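Local coordinates for protein nicotinate-nucleotide diphosphorylase (Carboxylating) (Streptococcus pyogenes GA06023, PDB 5HUO) that probably makes nicotinate mononucleotide, carbon dioxide and diphosphate from quinolinate and phosphoribosyl diphosphate, a step that feeds NAD(+) biosynthesis, at residues T41-V50 / T127-F135; Q66-G77 / L109-G120. One frame throughout, in Å; residues are numbered along the deposited sequence.

Contact 1. Residues T41-V50 / T127-F135; sequences TLKAALREDV and TCERVALNF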
loop_
_atom_site.group_PDB
_atom_site.type_symbol
_atom_site.label_atom_id
_atom_site.label_comp_id
_atom_site.label_asym_id
_atom_site.label_seq_id
_atom_site.Cartn_x
_atom_site.Cartn_y
_atom_site.Cartn_z
ATOM N N THR A 41 8.766 2.065 6.979
ATOM C CA THR A 41 9.443 0.889 7.567
ATOM C C THR A 41 9.202 0.782 9.065
ATOM O O THR A 41 8.885 -0.296 9.589
ATOM C CB THR A 41 10.970 0.979 7.359
ATOM O OG1 THR A 41 11.271 1.040 5.989
ATOM C CG2 THR A 41 11.655 -0.174 7.919
ATOM N N LEU A 42 9.326 1.907 9.763
ATOM C CA LEU A 42 9.077 1.924 11.225
ATOM C C LEU A 42 7.611 1.671 11.589
ATOM O O LEU A 42 7.312 0.922 12.494
ATOM C CB LEU A 42 9.512 3.227 11.860
ATOM C CG LEU A 42 10.941 3.759 11.665
ATOM C CD1 LEU A 42 11.306 4.678 12.795
ATOM C CD2 LEU A 42 11.962 2.703 11.545
ATOM N N LYS A 43 6.703 2.247 10.813
ATOM C CA LYS A 43 5.303 1.946 11.000
ATOM C C LYS A 43 5.049 0.446 10.871
ATOM O O LYS A 43 4.315 -0.143 11.658
ATOM C CB LYS A 43 4.433 2.693 10.024
ATOM C CG LYS A 43 4.286 4.133 10.425
ATOM C CD LYS A 43 3.176 4.803 9.622
ATOM C CE LYS A 43 3.681 5.980 8.831
ATOM N NZ LYS A 43 2.526 6.851 8.511
ATOM N N ALA A 44 5.599 -0.146 9.822
ATOM C CA ALA A 44 5.368 -1.543 9.573
ATOM C C ALA A 44 5.836 -2.336 10.765
ATOM O O ALA A 44 5.229 -3.343 11.158
ATOM C CB ALA A 44 6.062 -1.976 8.293
ATOM N N ALA A 45 6.945 -1.893 11.304
ATOM C CA ALA A 45 7.576 -2.596 12.409
ATOM C C ALA A 45 6.722 -2.527 13.672
ATOM O O ALA A 45 6.652 -3.500 14.443
ATOM C CB ALA A 45 8.990 -2.053 12.676
ATOM N N LEU A 46 6.140 -1.362 13.892
ATOM C CA LEU A 46 5.253 -1.146 15.033
ATOM C C LEU A 46 4.024 -2.012 14.917
ATOM O O LEU A 46 3.595 -2.633 15.881
ATOM C CB LEU A 46 4.810 0.289 15.122
ATOM C CG LEU A 46 5.846 1.193 15.812
ATOM C CD1 LEU A 46 5.455 2.641 15.764
ATOM C CD2 LEU A 46 6.047 0.768 17.260
ATOM N N ARG A 47 3.500 -2.088 13.713
ATOM C CA ARG A 47 2.335 -2.897 13.430
ATOM C C ARG A 47 2.603 -4.371 13.558
ATOM O O ARG A 47 1.711 -5.139 13.896
ATOM C CB ARG A 47 1.787 -2.564 12.060
ATOM C CG ARG A 47 1.370 -1.109 11.939
ATOM C CD ARG A 47 0.194 -0.881 11.029
ATOM N NE ARG A 47 -0.486 0.388 11.304
ATOM C CZ ARG A 47 -0.160 1.569 10.762
ATOM N NH1 ARG A 47 0.855 1.682 9.895
ATOM N NH2 ARG A 47 -0.851 2.647 11.097
ATOM N N GLU A 48 3.831 -4.769 13.308
ATOM C CA GLU A 48 4.263 -6.161 13.472
ATOM C C GLU A 48 4.254 -6.587 14.923
ATOM O O GLU A 48 3.840 -7.673 15.240
ATOM C CB GLU A 48 5.675 -6.336 12.940
ATOM C CG GLU A 48 6.259 -7.751 12.940
ATOM C CD GLU A 48 7.702 -7.789 12.503
ATOM O OE1 GLU A 48 8.044 -8.582 11.590
ATOM O OE2 GLU A 48 8.511 -7.004 13.051
ATOM N N ASP A 49 4.657 -5.680 15.788
ATOM C CA ASP A 49 4.754 -5.911 17.232
ATOM C C ASP A 49 3.417 -5.655 17.979
ATOM O O ASP A 49 3.325 -5.977 19.162
ATOM C CB ASP A 49 5.834 -4.980 17.819
ATOM C CG ASP A 49 6.439 -5.493 19.123
ATOM O OD1 ASP A 49 6.510 -6.695 19.332
ATOM O OD2 ASP A 49 6.909 -4.654 19.927
ATOM N N VAL A 50 2.426 -5.024 17.338
ATOM C CA VAL A 50 1.145 -4.729 17.977
ATOM C C VAL A 50 0.000 -4.895 17.005
ATOM O O VAL A 50 -0.174 -4.063 16.163
ATOM C CB VAL A 50 1.065 -3.305 18.519
ATOM C CG1 VAL A 50 -0.167 -3.146 19.381
ATOM C CG2 VAL A 50 2.292 -2.939 19.359
ATOM N N THR A 127 5.315 0.481 25.096
ATOM C CA THR A 127 4.860 -0.182 23.920
ATOM C C THR A 127 5.857 0.002 22.799
ATOM O O THR A 127 6.018 -0.869 21.952
ATOM C CB THR A 127 3.449 0.339 23.519
ATOM O OG1 THR A 127 2.538 -0.043 24.543
ATOM C CG2 THR A 127 2.949 -0.273 22.247
ATOM N N CYS A 128 6.452 1.176 22.708
ATOM C CA CYS A 128 7.428 1.456 21.615
ATOM C C CYS A 128 8.853 0.917 21.840
ATOM O O CYS A 128 9.647 0.906 20.922
ATOM C CB CYS A 128 7.533 2.954 21.343
ATOM S SG CYS A 128 6.092 3.609 20.545
ATOM N N GLU A 129 9.146 0.522 23.058
ATOM C CA GLU A 129 10.498 0.216 23.485
ATOM C C GLU A 129 11.255 -0.810 22.617
ATOM O O GLU A 129 12.321 -0.546 22.107
ATOM C CB GLU A 129 10.440 -0.247 24.922
ATOM C CG GLU A 129 11.672 -0.962 25.454
ATOM C CD GLU A 129 11.485 -1.410 26.919
ATOM O OE1 GLU A 129 12.330 -2.207 27.396
ATOM O OE2 GLU A 129 10.480 -0.961 27.576
ATOM N N ARG A 130 10.670 -1.960 22.428
ATOM C CA ARG A 130 11.354 -3.134 21.813
ATOM C C ARG A 130 11.662 -2.854 20.356
ATOM O O ARG A 130 12.748 -3.140 19.878
ATOM C CB ARG A 130 10.497 -4.374 22.002
ATOM C CG ARG A 130 10.919 -5.682 21.386
ATOM C CD ARG A 130 12.390 -5.973 21.399
ATOM N NE ARG A 130 12.986 -5.756 22.694
ATOM C CZ ARG A 130 14.260 -5.400 22.907
ATOM N NH1 ARG A 130 15.141 -5.204 21.908
ATOM N NH2 ARG A 130 14.650 -5.197 24.154
ATOM N N VAL A 131 10.708 -2.256 19.651
ATOM C CA VAL A 131 10.927 -1.936 18.228
ATOM C C VAL A 131 12.031 -0.907 18.076
ATOM O O VAL A 131 12.909 -1.035 17.249
ATOM C CB VAL A 131 9.633 -1.424 17.546
ATOM C CG1 VAL A 131 9.936 -0.816 16.198
ATOM C CG2 VAL A 131 8.658 -2.577 17.386
ATOM N N ALA A 132 11.954 0.105 18.909
ATOM C CA ALA A 132 12.959 1.151 18.906
ATOM C C ALA A 132 14.338 0.552 19.162
ATOM O O ALA A 132 15.269 0.784 18.383
ATOM C CB ALA A 132 12.661 2.211 19.897
ATOM N N LEU A 133 14.448 -0.267 20.202
ATOM C CA LEU A 133 15.736 -0.915 20.525
ATOM C C LEU A 133 16.230 -1.852 19.447
ATOM O O LEU A 133 17.394 -1.904 19.135
ATOM C CB LEU A 133 15.629 -1.681 21.841
ATOM C CG LEU A 133 15.600 -0.838 23.128
ATOM C CD1 LEU A 133 15.273 -1.724 24.298
ATOM C CD2 LEU A 133 16.912 -0.107 23.383
ATOM N N ASN A 134 15.325 -2.608 18.886
ATOM C CA ASN A 134 15.668 -3.509 17.797
ATOM C C ASN A 134 16.358 -2.766 16.662
ATOM O O ASN A 134 17.373 -3.227 16.143
ATOM C CB ASN A 134 14.436 -4.246 17.279
ATOM C CG ASN A 134 13.987 -5.377 18.208
ATOM O OD1 ASN A 134 14.653 -5.694 19.171
ATOM N ND2 ASN A 134 12.863 -5.993 17.907
ATOM N N PHE A 135 15.860 -1.584 16.303
ATOM C CA PHE A 135 16.553 -0.784 15.284
ATOM C C PHE A 135 17.913 -0.371 15.802
ATOM O O PHE A 135 18.910 -0.649 15.201
ATOM C CB PHE A 135 15.751 0.430 14.850
ATOM C CG PHE A 135 14.720 0.128 13.793
ATOM C CD1 PHE A 135 15.070 0.006 12.494
ATOM C CD2 PHE A 135 13.358 -0.068 14.145
ATOM C CE1 PHE A 135 14.136 -0.322 11.543
ATOM C CE2 PHE A 135 12.416 -0.373 13.183
ATOM C CZ PHE A 135 12.814 -0.498 11.874
HETATM O O HOH W 1 8.076 -2.642 22.452
#

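Contact 2. Residues Q66-G77 / L109-G120; sequences QAKVSLFAKEAG and LTSGDLVLEIIG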
loop_
_atom_site.group_PDB
_atom_site.type_symbol
_atom_site.label_atom_id
_atom_site.label_comp_id
_atom_site.label_asym_id
_atom_site.label_seq_id
_atom_site.Cartn_x
_atom_site.Cartn_y
_atom_site.Cartn_z
ATOM N N GLN A 66 2.729 11.603 32.616
ATOM C CA GLN A 66 4.004 11.594 31.957
ATOM C C GLN A 66 4.989 10.778 32.776
ATOM O O GLN A 66 4.862 10.638 33.973
ATOM C CB GLN A 66 4.537 12.987 31.786
ATOM C CG GLN A 66 3.660 13.856 30.926
ATOM C CD GLN A 66 3.643 13.412 29.479
ATOM O OE1 GLN A 66 2.800 12.601 29.079
ATOM N NE2 GLN A 66 4.580 13.935 28.686
ATOM N N ALA A 67 5.958 10.214 32.090
ATOM C CA ALA A 67 7.010 9.451 32.718
ATOM C C ALA A 67 8.308 9.637 31.959
ATOM O O ALA A 67 8.326 10.147 30.855
ATOM C CB ALA A 67 6.622 7.997 32.767
ATOM N N LYS A 68 9.380 9.236 32.600
ATOM C CA LYS A 68 10.688 9.328 32.020
ATOM C C LYS A 68 11.358 7.980 32.116
ATOM O O LYS A 68 11.259 7.318 33.120
ATOM C CB LYS A 68 11.551 10.371 32.718
ATOM C CG LYS A 68 12.971 10.457 32.173
ATOM C CD LYS A 68 13.674 11.807 32.397
ATOM C CE LYS A 68 14.129 12.068 33.838
ATOM N NZ LYS A 68 14.849 10.890 34.414
ATOM N N VAL A 69 12.056 7.612 31.040
ATOM C CA VAL A 69 12.841 6.386 30.965
ATOM C C VAL A 69 14.164 6.706 30.338
ATOM O O VAL A 69 14.255 7.564 29.495
ATOM C CB VAL A 69 12.261 5.346 30.037
ATOM C CG1 VAL A 69 12.964 4.008 30.250
ATOM C CG2 VAL A 69 10.843 5.113 30.346
ATOM N N SER A 70 15.180 5.974 30.742
ATOM C CA SER A 70 16.541 6.193 30.286
ATOM C C SER A 70 17.035 5.088 29.356
ATOM O O SER A 70 16.827 3.901 29.601
ATOM C CB SER A 70 17.468 6.331 31.488
ATOM O OG SER A 70 17.157 7.513 32.183
ATOM N N LEU A 71 17.716 5.509 28.320
ATOM C CA LEU A 71 18.351 4.609 27.402
ATOM C C LEU A 71 19.828 4.491 27.777
ATOM O O LEU A 71 20.549 5.477 27.754
ATOM C CB LEU A 71 18.239 5.120 25.977
ATOM C CG LEU A 71 18.978 4.282 24.910
ATOM C CD1 LEU A 71 18.405 2.890 24.737
ATOM C CD2 LEU A 71 18.939 5.037 23.598
ATOM N N PHE A 72 20.257 3.280 28.097
ATOM C CA PHE A 72 21.614 3.006 28.512
ATOM C C PHE A 72 22.332 2.104 27.514
ATOM O O PHE A 72 21.789 1.099 27.052
ATOM C CB PHE A 72 21.647 2.310 29.880
ATOM C CG PHE A 72 21.289 3.201 31.017
ATOM C CD1 PHE A 72 22.219 4.134 31.488
ATOM C CD2 PHE A 72 20.043 3.106 31.647
ATOM C CE1 PHE A 72 21.876 5.003 32.508
ATOM C CE2 PHE A 72 19.728 3.948 32.681
ATOM C CZ PHE A 72 20.636 4.899 33.103
ATOM N N ALA A 73 23.561 2.456 27.221
ATOM C CA ALA A 73 24.412 1.557 26.495
ATOM C C ALA A 73 24.827 0.459 27.442
ATOM O O ALA A 73 25.163 0.729 28.584
ATOM C CB ALA A 73 25.639 2.289 25.969
ATOM N N LYS A 74 24.851 -0.774 26.969
ATOM C CA LYS A 74 25.234 -1.922 27.811
ATOM C C LYS A 74 26.460 -2.673 27.348
ATOM O O LYS A 74 26.797 -3.726 27.864
ATOM C CB LYS A 74 24.055 -2.851 27.938
ATOM C CG LYS A 74 23.030 -2.262 28.886
ATOM C CD LYS A 74 23.506 -2.500 30.336
ATOM C CE LYS A 74 23.009 -1.461 31.385
ATOM N NZ LYS A 74 21.758 -1.918 32.109
ATOM N N GLU A 75 27.175 -2.076 26.407
ATOM C CA GLU A 75 28.265 -2.735 25.706
ATOM C C GLU A 75 29.036 -1.680 24.919
ATOM O O GLU A 75 28.446 -0.739 24.414
ATOM C CB GLU A 75 27.657 -3.772 24.753
ATOM C CG GLU A 75 28.650 -4.633 24.010
ATOM C CD GLU A 75 27.993 -5.678 23.141
ATOM O OE1 GLU A 75 26.747 -5.808 23.136
ATOM O OE2 GLU A 75 28.733 -6.406 22.471
ATOM N N ALA A 76 30.332 -1.860 24.810
ATOM C CA ALA A 76 31.182 -0.898 24.156
ATOM C C ALA A 76 31.166 -1.049 22.645
ATOM O O ALA A 76 31.148 -2.167 22.125
ATOM C CB ALA A 76 32.594 -1.014 24.657
ATOM N N GLY A 77 31.125 0.090 21.953
ATOM C CA GLY A 77 31.109 0.107 20.525
ATOM C C GLY A 77 30.808 1.473 19.964
ATOM O O GLY A 77 31.134 2.487 20.571
ATOM N N LEU A 109 30.750 4.426 22.521
ATOM C CA LEU A 109 29.936 4.067 23.695
ATOM C C LEU A 109 30.703 3.138 24.630
ATOM O O LEU A 109 31.573 2.333 24.237
ATOM C CB LEU A 109 28.690 3.337 23.303
ATOM C CG LEU A 109 27.745 4.027 22.354
ATOM C CD1 LEU A 109 26.743 3.062 21.765
ATOM C CD2 LEU A 109 27.051 5.135 23.072
ATOM N N THR A 110 30.396 3.310 25.889
ATOM C CA THR A 110 30.902 2.451 26.928
ATOM C C THR A 110 29.749 2.051 27.768
ATOM O O THR A 110 28.908 2.886 28.079
ATOM C CB THR A 110 31.873 3.227 27.821
ATOM O OG1 THR A 110 32.934 3.716 27.024
ATOM C CG2 THR A 110 32.451 2.360 28.880
ATOM N N SER A 111 29.762 0.819 28.228
ATOM C CA SER A 111 28.682 0.315 29.047
ATOM C C SER A 111 28.404 1.191 30.277
ATOM O O SER A 111 29.309 1.588 31.021
ATOM C CB SER A 111 28.958 -1.116 29.486
ATOM O OG SER A 111 27.986 -1.562 30.399
ATOM N N GLY A 112 27.107 1.445 30.455
ATOM C CA GLY A 112 26.573 2.261 31.521
ATOM C C GLY A 112 26.281 3.672 31.098
ATOM O O GLY A 112 25.749 4.450 31.894
ATOM N N ASP A 113 26.671 4.032 29.872
ATOM C CA ASP A 113 26.483 5.412 29.376
ATOM C C ASP A 113 25.003 5.745 29.205
ATOM O O ASP A 113 24.239 4.945 28.691
ATOM C CB ASP A 113 27.103 5.591 28.028
ATOM C CG ASP A 113 28.549 5.727 28.071
ATOM O OD1 ASP A 113 29.120 5.625 29.204
ATOM O OD2 ASP A 113 29.132 5.916 26.959
ATOM N N LEU A 114 24.634 6.938 29.652
ATOM C CA LEU A 114 23.281 7.450 29.468
ATOM C C LEU A 114 23.176 8.174 28.098
ATOM O O LEU A 114 23.535 9.340 27.945
ATOM C CB LEU A 114 22.886 8.380 30.607
ATOM C CG LEU A 114 21.578 9.148 30.396
ATOM C CD1 LEU A 114 20.406 8.224 30.420
ATOM C CD2 LEU A 114 21.414 10.201 31.484
ATOM N N VAL A 115 22.643 7.462 27.131
ATOM C CA VAL A 115 22.555 7.961 25.770
ATOM C C VAL A 115 21.388 8.945 25.571
ATOM O O VAL A 115 21.538 9.988 24.984
ATOM C CB VAL A 115 22.389 6.799 24.800
ATOM C CG1 VAL A 115 22.249 7.312 23.367
ATOM C CG2 VAL A 115 23.582 5.851 24.909
ATOM N N LEU A 116 20.242 8.597 26.116
ATOM C CA LEU A 116 19.047 9.421 26.018
ATOM C C LEU A 116 18.105 9.226 27.212
ATOM O O LEU A 116 18.046 8.158 27.800
ATOM C CB LEU A 116 18.250 9.059 24.758
ATOM C CG LEU A 116 18.423 9.864 23.508
ATOM C CD1 LEU A 116 17.209 9.606 22.638
ATOM C CD2 LEU A 116 18.552 11.356 23.705
ATOM N N GLU A 117 17.319 10.269 27.463
ATOM C CA GLU A 117 16.157 10.176 28.287
ATOM C C GLU A 117 14.977 10.388 27.416
ATOM O O GLU A 117 14.954 11.255 26.577
ATOM C CB GLU A 117 16.207 11.194 29.392
ATOM C CG GLU A 117 17.106 10.755 30.545
ATOM C CD GLU A 117 17.513 11.899 31.485
ATOM O OE1 GLU A 117 17.558 13.078 31.071
ATOM O OE2 GLU A 117 17.843 11.567 32.655
ATOM N N ILE A 118 14.008 9.521 27.592
ATOM C CA ILE A 118 12.769 9.561 26.827
ATOM C C ILE A 118 11.575 9.952 27.728
ATOM O O ILE A 118 11.304 9.282 28.720
ATOM C CB ILE A 118 12.446 8.206 26.179
ATOM C CG1 ILE A 118 13.568 7.739 25.310
ATOM C CG2 ILE A 118 11.185 8.313 25.301
ATOM C CD1 ILE A 118 14.530 6.810 26.006
ATOM N N ILE A 119 10.858 11.016 27.347
ATOM C CA ILE A 119 9.754 11.563 28.162
ATOM C C ILE A 119 8.430 11.556 27.430
ATOM O O ILE A 119 8.305 12.087 26.362
ATOM C CB ILE A 119 9.994 13.001 28.609
ATOM C CG1 ILE A 119 11.131 13.071 29.590
ATOM C CG2 ILE A 119 8.776 13.555 29.293
ATOM C CD1 ILE A 119 12.446 13.391 28.907
ATOM N N GLY A 120 7.455 10.941 28.059
ATOM C CA GLY A 120 6.120 10.857 27.508
ATOM C C GLY A 120 5.213 9.976 28.351
ATOM O O GLY A 120 5.572 9.516 29.433
#

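Contact 1. Residues T41-V50 / T127-F135
L46 and V131 have the nearest CA atoms of two helical segments that run more nearly antiparallel than parallel, their axes 9.7 Å apart at an angle of 129°. V131 lies at the centre of the contact. Its CG1 meets CB of A45, while CG2, placed beside the backbone N, lies 3.7 Å from the A45 carbonyl O and also touches the D49 side chain, the two side chains passing antiparallel to each other. One turn on, the F135 ring is met from two directions: CD2 of L42 sits over one face, 3.6 Å from the ring centroid and offset toward the rim, a CH-pi contact, whereas CG2 of T41 and CB of A45 stand at the edge. L46 CD2 reaches V131 CB and, at 4.3 Å, C128 SG. V50 CG2 meets T127 CG2 at the end of the interface.

No direct hydrogen bond crosses. A water instead accepts from R130 N at 2.7 Å, donates to T127 O and gives a weak bond to D49 OD2, filling in where the helix is kinked and R130 N lacks its bond to the preceding turn. The D49 carboxylate has stronger partners in R171 and R164 of the second subunit. The arrangement is a mainly apolar helix-helix packing between helix 35-49 and the long helix 122-153, residues of which also form part of a subunit interface of the hexamer.

Contact 2. Residues Q66-G77 / L109-G120
K68 reaches diagonally to E117 across an antiparallel strand pair, its direct partner being I119; the pair lies at the middle of a four-stranded sheet and is interrupted by a classic beta bulge where V115 and L116 both lie opposite L71. The K68 chain leaves with CG anti to the backbone N (chi1 177°). CB and CG run beside I119 CG1, pointing the same way; CD lies 4.0 Å from that atom and also meets CB and CD of E117; CE approaches OE2, and NZ ends in a salt bridge with E117 OE2 at a long 3.5 Å. E117 also brings CG against S70 OG, whose neighbour CB is touched by L114 CD1.

On the face that turns to helix 122-153, L71 CB packs on L116 CB and on I118 CD1. At the bulge, L71 CD2 also runs beside V115 CG1. The bulge lets both strands keep their bonds: L71 N donates to L116 O while V115 N donates to L71 O at 3.0 Å. Beyond it, A73 N binds D113 O and G112 N returns to A73 O, so the type II turn T110-D113 remains tied to the strand. G112 has backbone angles that call for glycine. The pairing resumes between G77 and L109. Strands 95-98 and 304-311 flank the pair, and K68, S70 and F72 bond to the latter through their backbones. Near the turn, the F72 ring has the G112 carbonyl O at its edge, 3.6 Å from CD1.

How the contacts relate
The centres of contacts 1 and 2 lie 18 Å apart, on the same side of the chain's centre. In chain order, helix 35-49 comes first, then strand 66-73, strand 114-119 and helix 122-153, so the strand pairing of contact 2 falls between the two partners of contact 1. Strand 114-119 runs almost directly into helix 122-153, and this helix packs on the sheet: L133 CD2 meets L71 CD1 at 3.6 Å. The long helix is thus shared, with helix 35-49 against it in contact 1 and the sheet of contact 2 beneath another side. Contact 1 borders other subunits, whereas no other chain of the hexamer touches the segments of contact 2.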